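Dihydrodipicolinate reductase N-terminus domain-containing protein (Mycobacterium smegmatis, PDB 6IAQ) is an NADP-binding native amine dehydrogenase of the kind used in the asymmetric reductive amination of ketones to amines. Local coordinates at residues Val44-Leu48 with Gly49-Gly53; Gln141-Trp145 with Val146-Ala150; Glu192-Gly196 with Ala197-Pro201; Arg273-Gly276 with Pro277-Asp281. All coordinates share one frame; numbering follows the deposited sequence.

Contact 1 of 4, residues Val44-Leu48 with Gly49-Gly53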
loop_
_atom_site.group_PDB
_atom_site.type_symbol
_atom_site.label_atom_id
_atom_site.label_comp_id
_atom_site.label_asym_id
_atom_site.label_seq_id
_atom_site.Cartn_x
_atom_site.Cartn_y
_atom_site.Cartn_z
ATOM N N VAL A 44 37.481 -3.280 -14.527
ATOM C CA VAL A 44 38.230 -3.989 -13.448
ATOM C C VAL A 44 39.525 -3.222 -13.143
ATOM O O VAL A 44 40.154 -2.701 -14.062
ATOM C CB VAL A 44 38.441 -5.498 -13.671
ATOM C CG1 VAL A 44 37.820 -6.039 -14.936
ATOM C CG2 VAL A 44 39.891 -5.918 -13.507
ATOM N N GLY A 45 39.832 -3.087 -11.854
ATOM C CA GLY A 45 40.982 -2.342 -11.327
ATOM C C GLY A 45 40.636 -0.904 -11.007
ATOM O O GLY A 45 41.312 -0.334 -10.145
ATOM N N GLN A 46 39.648 -0.301 -11.673
ATOM C CA GLN A 46 39.279 1.114 -11.429
ATOM C C GLN A 46 38.672 1.235 -10.024
ATOM O O GLN A 46 38.122 0.232 -9.501
ATOM C CB GLN A 46 38.275 1.627 -12.455
ATOM C CG GLN A 46 38.829 1.792 -13.865
ATOM C CD GLN A 46 37.822 2.524 -14.730
ATOM O OE1 GLN A 46 37.341 3.608 -14.384
ATOM N NE2 GLN A 46 37.466 1.938 -15.862
ATOM N N ASP A 47 38.809 2.419 -9.427
ATOM C CA ASP A 47 38.137 2.771 -8.160
ATOM C C ASP A 47 36.647 2.983 -8.472
ATOM O O ASP A 47 36.344 3.690 -9.444
ATOM C CB ASP A 47 38.750 4.010 -7.505
ATOM C CG ASP A 47 38.064 4.364 -6.196
ATOM O OD1 ASP A 47 38.463 3.786 -5.156
ATOM O OD2 ASP A 47 37.111 5.193 -6.235
ATOM N N LEU A 48 35.757 2.421 -7.654
ATOM C CA LEU A 48 34.293 2.508 -7.880
ATOM C C LEU A 48 33.854 3.976 -7.951
ATOM O O LEU A 48 33.056 4.306 -8.860
ATOM C CB LEU A 48 33.557 1.760 -6.777
ATOM C CG LEU A 48 32.044 1.697 -6.968
ATOM C CD1 LEU A 48 31.704 0.922 -8.223
ATOM C CD2 LEU A 48 31.370 1.062 -5.772
ATOM N N GLY A 49 34.355 4.821 -7.049
ATOM C CA GLY A 49 34.040 6.263 -7.009
ATOM C C GLY A 49 34.359 6.948 -8.327
ATOM O O GLY A 49 33.549 7.776 -8.778
ATOM N N ASP A 50 35.504 6.629 -8.928
ATOM C CA ASP A 50 35.931 7.184 -10.247
ATOM C C ASP A 50 34.990 6.657 -11.327
ATOM O O ASP A 50 34.536 7.446 -12.162
ATOM C CB ASP A 50 37.368 6.808 -10.603
ATOM C CG ASP A 50 38.413 7.477 -9.719
ATOM O OD1 ASP A 50 38.125 8.568 -9.166
ATOM O OD2 ASP A 50 39.497 6.888 -9.564
ATOM N N LEU A 51 34.712 5.358 -11.288
ATOM C CA LEU A 51 33.906 4.661 -12.315
ATOM C C LEU A 51 32.487 5.240 -12.327
ATOM O O LEU A 51 31.893 5.274 -13.400
ATOM C CB LEU A 51 33.933 3.162 -12.007
ATOM C CG LEU A 51 33.253 2.272 -13.036
ATOM C CD1 LEU A 51 33.828 2.536 -14.430
ATOM C CD2 LEU A 51 33.402 0.815 -12.628
ATOM N N LEU A 52 31.990 5.709 -11.178
ATOM C CA LEU A 52 30.632 6.309 -11.020
ATOM C C LEU A 52 30.677 7.834 -11.145
ATOM O O LEU A 52 29.606 8.436 -11.112
ATOM C CB LEU A 52 30.051 5.928 -9.653
ATOM C CG LEU A 52 29.925 4.436 -9.354
ATOM C CD1 LEU A 52 29.418 4.222 -7.939
ATOM C CD2 LEU A 52 29.063 3.715 -10.367
ATOM N N GLY A 53 31.854 8.448 -11.252
ATOM C CA GLY A 53 31.991 9.905 -11.457
ATOM C C GLY A 53 31.563 10.704 -10.237
ATOM O O GLY A 53 30.996 11.798 -10.403
#
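A chi1 of -180° places CG of D47 opposite the main-chain N, and the carboxylate turns forward along the chain, bringing OD2 to the N-H groups of the first helical turn, 2.9 Å from G49 N. Both bonds it receives there are weak: the one from G49 N is strongly bent, and D50 N stands 3.4 Å from the same OD2. D47 thus occupies the N-cap, and its charge would be expected to suit the positive end of the helix. OD2 also accepts from L58 N and OD1 from V60 N, so the cap is tied to the following loop as well. The side chain of D50 lies close by, its OD2 3.6 Å from D47 CB.

The helix is very short. L51 N donates to D47 O at 3.0 Å and L52 N to L48 O at 2.9 Å, after which G53, with positive phi and two bonds back into the last turn, forms a Schellman motif; G53 N donates to D50 O. Cap and Schellman motif together bound this turn in the NADP-binding Rossmann domain, just after strand 32-37.

One apolar contact and one amide-to-methyl contact accompany the turn. L48, which also packs on I33 and A36 of that strand, meets L52 CD1 with its CG at 3.8 Å. Q46 crosses L51 at about a right angle, OE1 3.7 Å from CD1 of L51, while its NE2 bonds Q42 O.

Contact 2 of 4, residues Gln141-Trp145 with Val146-Ala150. With NAP (NADP nicotinamide-adenine-dinucleotide phosphate), chain F.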
loop_
_atom_site.group_PDB
_atom_site.type_symbol
_atom_site.label_atom_id
_atom_site.label_comp_id
_atom_site.label_asym_id
_atom_site.label_seq_id
_atom_site.Cartn_x
_atom_site.Cartn_y
_atom_site.Cartn_z
ATOM N N GLN A 141 8.744 -3.620 -8.891
ATOM C CA GLN A 141 7.501 -4.435 -8.757
ATOM C C GLN A 141 7.089 -4.526 -7.286
ATOM O O GLN A 141 5.867 -4.685 -7.027
ATOM C CB GLN A 141 7.636 -5.854 -9.312
ATOM C CG GLN A 141 8.533 -6.007 -10.544
ATOM C CD GLN A 141 9.906 -6.441 -10.100
ATOM O OE1 GLN A 141 10.574 -5.701 -9.380
ATOM N NE2 GLN A 141 10.255 -7.703 -10.387
ATOM N N ASP A 142 8.048 -4.480 -6.360
ATOM C CA ASP A 142 7.865 -4.801 -4.916
ATOM C C ASP A 142 6.604 -4.068 -4.385
ATOM O O ASP A 142 5.684 -4.726 -3.897
ATOM C CB ASP A 142 9.143 -4.430 -4.172
ATOM C CG ASP A 142 9.208 -4.710 -2.688
ATOM O OD1 ASP A 142 8.139 -4.733 -2.026
ATOM O OD2 ASP A 142 10.365 -4.864 -2.191
ATOM N N THR A 143 6.585 -2.749 -4.477
ATOM C CA THR A 143 5.432 -1.905 -4.088
ATOM C C THR A 143 4.396 -1.854 -5.214
ATOM O O THR A 143 3.222 -2.187 -4.959
ATOM C CB THR A 143 5.882 -0.509 -3.678
ATOM O OG1 THR A 143 6.771 -0.613 -2.588
ATOM C CG2 THR A 143 4.717 0.358 -3.281
ATOM N N PHE A 144 4.778 -1.453 -6.430
ATOM C CA PHE A 144 3.802 -0.935 -7.436
ATOM C C PHE A 144 3.023 -2.051 -8.115
ATOM O O PHE A 144 1.924 -1.756 -8.598
ATOM C CB PHE A 144 4.515 -0.017 -8.423
ATOM C CG PHE A 144 4.991 1.249 -7.760
ATOM C CD1 PHE A 144 4.096 2.260 -7.437
ATOM C CD2 PHE A 144 6.319 1.392 -7.386
ATOM C CE1 PHE A 144 4.548 3.414 -6.809
ATOM C CE2 PHE A 144 6.757 2.525 -6.729
ATOM C CZ PHE A 144 5.867 3.536 -6.421
ATOM N N TRP A 145 3.530 -3.289 -8.129
ATOM C CA TRP A 145 2.822 -4.410 -8.793
ATOM C C TRP A 145 2.419 -5.494 -7.783
ATOM O O TRP A 145 1.592 -6.335 -8.174
ATOM C CB TRP A 145 3.622 -5.000 -9.961
ATOM C CG TRP A 145 3.899 -4.054 -11.080
ATOM C CD1 TRP A 145 3.268 -2.869 -11.337
ATOM C CD2 TRP A 145 4.864 -4.227 -12.126
ATOM N NE1 TRP A 145 3.775 -2.293 -12.471
ATOM C CE2 TRP A 145 4.778 -3.089 -12.964
ATOM C CE3 TRP A 145 5.850 -5.186 -12.393
ATOM C CZ2 TRP A 145 5.634 -2.892 -14.051
ATOM C CZ3 TRP A 145 6.660 -5.021 -13.504
ATOM C CH2 TRP A 145 6.567 -3.881 -14.311
ATOM N N VAL A 146 2.956 -5.496 -6.564
ATOM C CA VAL A 146 2.646 -6.570 -5.584
ATOM C C VAL A 146 2.040 -5.994 -4.302
ATOM O O VAL A 146 0.814 -6.155 -4.130
ATOM C CB VAL A 146 3.876 -7.447 -5.299
ATOM C CG1 VAL A 146 3.553 -8.528 -4.278
ATOM C CG2 VAL A 146 4.471 -8.026 -6.578
ATOM N N ASN A 147 2.828 -5.379 -3.417
ATOM C CA ASN A 147 2.382 -5.047 -2.044
ATOM C C ASN A 147 1.257 -3.967 -2.044
ATOM O O ASN A 147 0.317 -4.084 -1.211
ATOM C CB ASN A 147 3.553 -4.660 -1.152
ATOM C CG ASN A 147 4.358 -5.891 -0.718
ATOM O OD1 ASN A 147 3.835 -6.739 -0.023
ATOM N ND2 ASN A 147 5.603 -6.043 -1.145
ATOM N N MET A 148 1.339 -2.941 -2.895
ATOM C CA MET A 148 0.298 -1.884 -2.944
ATOM C C MET A 148 -0.978 -2.457 -3.572
ATOM O O MET A 148 -2.094 -2.020 -3.195
ATOM C CB MET A 148 0.746 -0.678 -3.784
ATOM C CG MET A 148 -0.196 0.514 -3.581
ATOM S SD MET A 148 0.499 1.975 -4.346
ATOM C CE MET A 148 1.537 2.497 -2.988
ATOM N N ILE A 149 -0.831 -3.408 -4.489
ATOM C CA ILE A 149 -1.990 -4.053 -5.140
ATOM C C ILE A 149 -2.688 -4.985 -4.142
ATOM O O ILE A 149 -3.937 -4.923 -4.036
ATOM C CB ILE A 149 -1.607 -4.761 -6.446
ATOM C CG1 ILE A 149 -0.891 -3.832 -7.421
ATOM C CG2 ILE A 149 -2.835 -5.385 -7.089
ATOM C CD1 ILE A 149 -1.528 -2.448 -7.584
ATOM N N ALA A 150 -1.938 -5.791 -3.401
ATOM C CA ALA A 150 -2.517 -6.631 -2.331
ATOM C C ALA A 150 -3.214 -5.744 -1.286
ATOM O O ALA A 150 -4.289 -6.127 -0.790
ATOM C CB ALA A 150 -1.456 -7.505 -1.714
HETATM P PA NAP F . 23.072 -2.952 -17.316
HETATM O O1A NAP F . 23.330 -1.520 -17.301
HETATM O O2A NAP F . 23.269 -3.851 -18.573
HETATM O O5B NAP F . 23.946 -3.580 -16.088
HETATM C C5B NAP F . 24.202 -4.984 -15.953
HETATM C C4B NAP F . 25.538 -5.152 -15.242
HETATM O O4B NAP F . 25.830 -6.527 -15.003
HETATM C C3B NAP F . 26.762 -4.580 -16.007
HETATM O O3B NAP F . 27.434 -3.742 -15.036
HETATM C C2B NAP F . 27.658 -5.767 -16.346
HETATM O O2B NAP F . 29.069 -5.501 -16.188
HETATM C C1B NAP F . 27.272 -6.671 -15.216
HETATM N N9A NAP F . 27.503 -8.104 -15.384
HETATM C C8A NAP F . 27.025 -8.945 -16.323
HETATM N N7A NAP F . 27.428 -10.185 -16.022
HETATM C C5A NAP F . 28.090 -10.127 -14.842
HETATM C C6A NAP F . 28.766 -11.066 -13.911
HETATM N N6A NAP F . 28.822 -12.365 -14.173
HETATM N N1A NAP F . 29.331 -10.577 -12.809
HETATM C C2A NAP F . 29.303 -9.270 -12.474
HETATM N N3A NAP F . 28.709 -8.338 -13.254
HETATM C C4A NAP F . 28.144 -8.748 -14.425
HETATM O O3 NAP F . 21.530 -3.294 -16.855
HETATM P PN NAP F . 20.690 -2.507 -15.662
HETATM O O1N NAP F . 19.738 -1.486 -16.202
HETATM O O2N NAP F . 21.604 -2.083 -14.566
HETATM O O5D NAP F . 19.881 -3.835 -15.291
HETATM C C5D NAP F . 20.420 -4.996 -14.647
HETATM C C4D NAP F . 19.413 -6.079 -14.381
HETATM O O4D NAP F . 18.445 -5.557 -13.411
HETATM C C3D NAP F . 18.706 -6.498 -15.638
HETATM O O3D NAP F . 18.527 -7.901 -15.723
HETATM C C2D NAP F . 17.347 -5.796 -15.513
HETATM O O2D NAP F . 16.363 -6.501 -16.282
HETATM C C1D NAP F . 17.154 -5.789 -13.969
HETATM N N1N NAP F . 16.238 -4.719 -13.534
HETATM C C2N NAP F . 15.239 -5.053 -12.740
HETATM C C3N NAP F . 14.320 -4.086 -12.359
HETATM C C7N NAP F . 13.188 -4.412 -11.408
HETATM O O7N NAP F . 12.340 -3.532 -11.261
HETATM N N7N NAP F . 13.143 -5.578 -10.740
HETATM C C4N NAP F . 14.483 -2.777 -12.812
HETATM C C5N NAP F . 15.548 -2.448 -13.645
HETATM C C6N NAP F . 16.412 -3.461 -13.979
HETATM P P2B NAP F . 29.841 -4.417 -17.072
HETATM O O1X NAP F . 29.348 -3.052 -16.684
HETATM O O2X NAP F . 31.283 -4.480 -16.573
HETATM O O3X NAP F . 29.522 -4.968 -18.465
#
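V146, M148 and T143 have the largest shares of buried surface here, and two of them meet directly: T143 CG2 touches M148 CE at 3.8 Å. The methionine starts with CG anti to its backbone N (chi1 -168°) and bends at chi3 (-85°), which turns its methyl back to the threonine methyl. T143 OG1 is engaged elsewhere, with Q309 of helix 302-312. V146 rests against backbone oxygens of the preceding turn, CB 3.6 Å from D142 O and CG2 near Q141 O, and also packs on A210 of helix 203-215.

The backbone here departs from the alpha-helical pattern. In helix 141-153 a wider pi-type turn interrupts the repeat: N147 N bonds D142 O at 3.0 Å and M148 N bonds T143 O at 2.9 Å, both five residues back, and V146 N makes a third, weak bond of the same span to Q141 O. W145 O is buried with no partner in the model.

D142 spans the same turn through its side chain. OD1 receives N147 ND2 at 3.0 Å, in the amide plane and nearly head-on to the carboxylate C-O bond, although amide and carboxylate planes are 50° apart. Its OD2 pairs with R313 and with T138. At the N-terminal end Q141 OE1 accepts from the nicotinamide amide N7N of NADP at 2.9 Å, and M148 also packs on L151 of the second subunit.

Contact 3 of 4, residues Glu192-Gly196 with Ala197-Pro201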
loop_
_atom_site.group_PDB
_atom_site.type_symbol
_atom_site.label_atom_id
_atom_site.label_comp_id
_atom_site.label_asym_id
_atom_site.label_seq_id
_atom_site.Cartn_x
_atom_site.Cartn_y
_atom_site.Cartn_z
ATOM N N GLU A 192 10.889 -15.707 -34.251
ATOM C CA GLU A 192 11.651 -16.963 -33.983
ATOM C C GLU A 192 11.952 -17.020 -32.479
ATOM O O GLU A 192 11.713 -18.059 -31.847
ATOM C CB GLU A 192 12.913 -17.029 -34.834
ATOM C CG GLU A 192 13.580 -18.393 -34.805
ATOM C CD GLU A 192 14.935 -18.411 -35.490
ATOM O OE1 GLU A 192 15.192 -17.519 -36.344
ATOM O OE2 GLU A 192 15.747 -19.298 -35.156
ATOM N N TRP A 193 12.420 -15.916 -31.910
ATOM C CA TRP A 193 12.766 -15.841 -30.467
ATOM C C TRP A 193 11.542 -16.128 -29.590
ATOM O O TRP A 193 11.639 -16.974 -28.664
ATOM C CB TRP A 193 13.376 -14.479 -30.145
ATOM C CG TRP A 193 13.571 -14.278 -28.680
ATOM C CD1 TRP A 193 14.589 -14.758 -27.910
ATOM C CD2 TRP A 193 12.701 -13.533 -27.802
ATOM N NE1 TRP A 193 14.416 -14.361 -26.608
ATOM C CE2 TRP A 193 13.280 -13.594 -26.517
ATOM C CE3 TRP A 193 11.516 -12.814 -27.981
ATOM C CZ2 TRP A 193 12.693 -12.973 -25.418
ATOM C CZ3 TRP A 193 10.943 -12.193 -26.895
ATOM C CH2 TRP A 193 11.524 -12.274 -25.637
ATOM N N VAL A 194 10.420 -15.446 -29.833
ATOM C CA VAL A 194 9.267 -15.456 -28.884
ATOM C C VAL A 194 8.611 -16.840 -28.899
ATOM O O VAL A 194 8.032 -17.213 -27.858
ATOM C CB VAL A 194 8.268 -14.313 -29.166
ATOM C CG1 VAL A 194 7.415 -14.570 -30.400
ATOM C CG2 VAL A 194 7.414 -14.025 -27.926
ATOM N N ARG A 195 8.748 -17.582 -30.001
ATOM C CA ARG A 195 8.162 -18.939 -30.184
ATOM C C ARG A 195 9.112 -20.023 -29.644
ATOM O O ARG A 195 8.675 -21.168 -29.490
ATOM C CB ARG A 195 7.894 -19.184 -31.672
ATOM C CG ARG A 195 6.737 -18.378 -32.239
ATOM C CD ARG A 195 6.122 -19.082 -33.450
ATOM N NE ARG A 195 5.521 -18.165 -34.410
ATOM C CZ ARG A 195 4.403 -17.471 -34.217
ATOM N NH1 ARG A 195 3.710 -17.579 -33.094
ATOM N NH2 ARG A 195 3.966 -16.668 -35.170
ATOM N N GLY A 196 10.371 -19.672 -29.390
ATOM C CA GLY A 196 11.439 -20.554 -28.890
ATOM C C GLY A 196 11.024 -21.337 -27.660
ATOM O O GLY A 196 10.262 -20.819 -26.814
ATOM N N ALA A 197 11.543 -22.563 -27.565
ATOM C CA ALA A 197 11.155 -23.583 -26.568
ATOM C C ALA A 197 11.541 -23.134 -25.156
ATOM O O ALA A 197 10.900 -23.580 -24.203
ATOM C CB ALA A 197 11.833 -24.883 -26.941
ATOM N N GLN A 198 12.608 -22.351 -25.029
ATOM C CA GLN A 198 13.184 -21.955 -23.718
ATOM C C GLN A 198 13.079 -20.441 -23.526
ATOM O O GLN A 198 13.918 -19.886 -22.775
ATOM C CB GLN A 198 14.630 -22.438 -23.605
ATOM C CG GLN A 198 14.657 -23.946 -23.514
ATOM C CD GLN A 198 16.002 -24.529 -23.187
ATOM O OE1 GLN A 198 16.986 -23.827 -22.929
ATOM N NE2 GLN A 198 16.029 -25.856 -23.217
ATOM N N ARG A 199 12.091 -19.795 -24.135
ATOM C CA ARG A 199 11.818 -18.349 -23.862
ATOM C C ARG A 199 11.606 -18.183 -22.363
ATOM O O ARG A 199 10.869 -18.960 -21.758
ATOM C CB ARG A 199 10.613 -17.819 -24.643
ATOM C CG ARG A 199 10.571 -16.295 -24.688
ATOM C CD ARG A 199 9.252 -15.774 -24.179
ATOM N NE ARG A 199 9.268 -14.344 -23.862
ATOM C CZ ARG A 199 8.166 -13.588 -23.843
ATOM N NH1 ARG A 199 7.000 -14.130 -24.133
ATOM N NH2 ARG A 199 8.226 -12.301 -23.534
ATOM N N PRO A 200 12.273 -17.222 -21.697
ATOM C CA PRO A 200 12.118 -17.059 -20.251
ATOM C C PRO A 200 10.689 -16.708 -19.846
ATOM O O PRO A 200 9.922 -16.197 -20.677
ATOM C CB PRO A 200 13.089 -15.941 -19.829
ATOM C CG PRO A 200 13.649 -15.375 -21.100
ATOM C CD PRO A 200 13.255 -16.297 -22.251
ATOM N N PRO A 201 10.330 -16.923 -18.562
ATOM C CA PRO A 201 9.024 -16.508 -18.059
ATOM C C PRO A 201 8.915 -14.967 -18.144
ATOM O O PRO A 201 9.908 -14.252 -18.097
ATOM C CB PRO A 201 8.998 -17.006 -16.601
ATOM C CG PRO A 201 10.477 -17.065 -16.190
ATOM C CD PRO A 201 11.213 -17.424 -17.482
#
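The indole of W193 carries the aliphatic part of R199 over one face: CG stands 4.2 Å from the centroid of the six-membered ring, 19° off its normal, a CH-pi contact. Farther out along the same chain, R199 NE comes within 3.5 Å of W193 CH2 at the rim. There the guanidinium does not lie flat on the indole, the two planes being 64° apart, so this is no parallel stack. One face of the guanidinium is taken instead by V194, whose CG2 lies 3.8 Å from R199 NH1, the valine and arginine running side by side in the same direction.

A bend in the arginine gives it this course. CG is anti to the backbone N, and chi2 departs from a staggered value at -125°, which leads the chain past the ring and on to V194. Its outer end is then fixed by residues beyond the turn: NH2 forms a salt bridge with D254, NH1 bonds T226 OG1, and F252 makes a cation-pi contact.

The backbone brings the partners together by reversing just after the helix. G196 N still bonds W193 O at 3.1 Å. From G196 to R199 the chain then makes a type I beta turn, whose bond from R199 N to G196 O is weak at 3.4 Å though nearly straight. The contact is a type I turn directly after helix 187-195 of the C-terminal domain, linking that helix to the loop before helix 203-215 and, through R199, to strands 219-230 and 249-260 of the mixed sheet.

Contact 4 of 4, residues Arg273-Gly276 with Pro277-Asp281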
loop_
_atom_site.group_PDB
_atom_site.type_symbol
_atom_site.label_atom_id
_atom_site.label_comp_id
_atom_site.label_asym_id
_atom_site.label_seq_id
_atom_site.Cartn_x
_atom_site.Cartn_y
_atom_site.Cartn_z
ATOM N N ARG A 273 9.599 -0.909 -23.675
ATOM C CA ARG A 273 9.983 -0.486 -25.038
ATOM C C ARG A 273 10.741 0.837 -25.000
ATOM O O ARG A 273 10.639 1.588 -24.018
ATOM C CB ARG A 273 8.744 -0.385 -25.935
ATOM C CG ARG A 273 7.788 0.754 -25.567
ATOM C CD ARG A 273 6.435 0.739 -26.316
ATOM N NE ARG A 273 5.812 2.008 -25.956
ATOM C CZ ARG A 273 5.155 2.230 -24.811
ATOM N NH1 ARG A 273 4.947 1.238 -23.953
ATOM N NH2 ARG A 273 4.734 3.453 -24.530
ATOM N N VAL A 274 11.442 1.131 -26.093
ATOM C CA VAL A 274 12.064 2.454 -26.293
ATOM C C VAL A 274 10.931 3.468 -26.483
ATOM O O VAL A 274 10.045 3.218 -27.318
ATOM C CB VAL A 274 13.046 2.451 -27.469
ATOM C CG1 VAL A 274 13.668 3.809 -27.660
ATOM C CG2 VAL A 274 14.134 1.398 -27.297
ATOM N N TYR A 275 10.948 4.556 -25.709
ATOM C CA TYR A 275 9.948 5.641 -25.829
ATOM C C TYR A 275 10.401 6.659 -26.880
ATOM O O TYR A 275 11.618 6.978 -26.995
ATOM C CB TYR A 275 9.777 6.378 -24.506
ATOM C CG TYR A 275 8.963 5.663 -23.462
ATOM C CD1 TYR A 275 8.569 4.334 -23.586
ATOM C CD2 TYR A 275 8.647 6.327 -22.285
ATOM C CE1 TYR A 275 7.836 3.703 -22.591
ATOM C CE2 TYR A 275 7.922 5.713 -21.286
ATOM C CZ TYR A 275 7.521 4.400 -21.428
ATOM O OH TYR A 275 6.824 3.809 -20.411
ATOM N N GLY A 276 9.433 7.193 -27.594
ATOM C CA GLY A 276 9.608 8.439 -28.358
ATOM C C GLY A 276 9.259 9.630 -27.472
ATOM O O GLY A 276 8.811 9.459 -26.339
ATOM N N PRO A 277 9.470 10.871 -27.960
ATOM C CA PRO A 277 9.120 12.074 -27.200
ATOM C C PRO A 277 7.649 12.074 -26.749
ATOM O O PRO A 277 6.801 11.585 -27.481
ATOM C CB PRO A 277 9.395 13.210 -28.202
ATOM C CG PRO A 277 10.447 12.640 -29.120
ATOM C CD PRO A 277 10.088 11.176 -29.258
ATOM N N GLY A 278 7.387 12.565 -25.534
ATOM C CA GLY A 278 6.023 12.713 -24.998
ATOM C C GLY A 278 5.515 11.484 -24.258
ATOM O O GLY A 278 4.514 11.622 -23.532
ATOM N N GLU A 279 6.127 10.301 -24.413
ATOM C CA GLU A 279 5.612 9.070 -23.756
ATOM C C GLU A 279 6.045 9.066 -22.287
ATOM O O GLU A 279 7.104 9.561 -21.979
ATOM C CB GLU A 279 6.069 7.813 -24.507
ATOM C CG GLU A 279 5.523 7.755 -25.908
ATOM C CD GLU A 279 5.762 6.414 -26.570
ATOM O OE1 GLU A 279 6.872 6.247 -27.154
ATOM O OE2 GLU A 279 4.880 5.548 -26.443
ATOM N N GLY A 280 5.224 8.506 -21.417
ATOM C CA GLY A 280 5.516 8.397 -19.982
ATOM C C GLY A 280 5.121 7.033 -19.452
ATOM O O GLY A 280 4.202 6.385 -20.047
ATOM N N ASP A 281 5.782 6.613 -18.381
ATOM C CA ASP A 281 5.460 5.349 -17.675
ATOM C C ASP A 281 4.047 5.424 -17.113
ATOM O O ASP A 281 3.589 6.554 -16.723
ATOM C CB ASP A 281 6.452 5.076 -16.535
ATOM C CG ASP A 281 7.878 4.826 -17.000
ATOM O OD1 ASP A 281 8.102 4.804 -18.253
ATOM O OD2 ASP A 281 8.764 4.706 -16.119
HETATM O O HOH W 1 7.419 3.778 -27.795
HETATM O O HOH W 2 3.264 4.796 -22.124
#
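The charged pair is R273 with E279. R273 NH2 donates to E279 OE2 at 2.8 Å in an almost straight salt bridge, 169° at the hydrogen; the oxygen lies in the guanidinium plane, whereas the nitrogen approaches from well above the carboxylate plane. Arginine chi1 of 68° puts CG between backbone N and carbonyl carbon, and from there the chain runs extended to meet the glutamate at about a right angle.

Among the other hydrogen bonds, G276 N uses the anti lone pair of E279 OE1 at 2.8 Å, so each glutamate oxygen is gripped by a different donor. A water adds a bridge, accepting from R273 NE and donating to V274 O and to OE1; a second water joins R273 NH2 to G280 O. The closing bond of the type II turn G276-E279, from E279 N to G276 O, is weak at 3.4 Å. Y275 OH lies 2.7 Å from D281 OD1 and also meets S167 OG, while D281 OD2 bonds T302.

Ring contacts centre on the tyrosine. E279 CB lies over one face, 4.1 Å from the centroid, as a CH-pi contact; within 273-276 itself, Y275 CE1 sits 3.6 Å above the guanidinium plane of R273, offset toward its rim.

This reversal connects strands 265-273 and 282-288, which lie on either side of strand 158-169 in the mixed sheet; R273 bonds the backbone of W168 there.

From the N terminus, contact 1 caps the short helix 48-51 that follows strand 32-37 of the parallel Rossmann sheet. Contact 2 follows at the start of helix 141-153, after the parallel strand 134-137 and before the mixed sheet opens with strand 158-169. Contact 3 then follows helix 187-195 and ties it to strands 219-230 and 249-260, and contact 4 turns the chain between strands 265-273 and 282-288. All four are local and strictly in series, none nested or crossing. Contacts 1 and 2 lie on opposite sides of the chain's centre, their centres about 34 Å apart; contacts 2 and 4 approach most closely, nearest atoms about 8 Å apart, without touching.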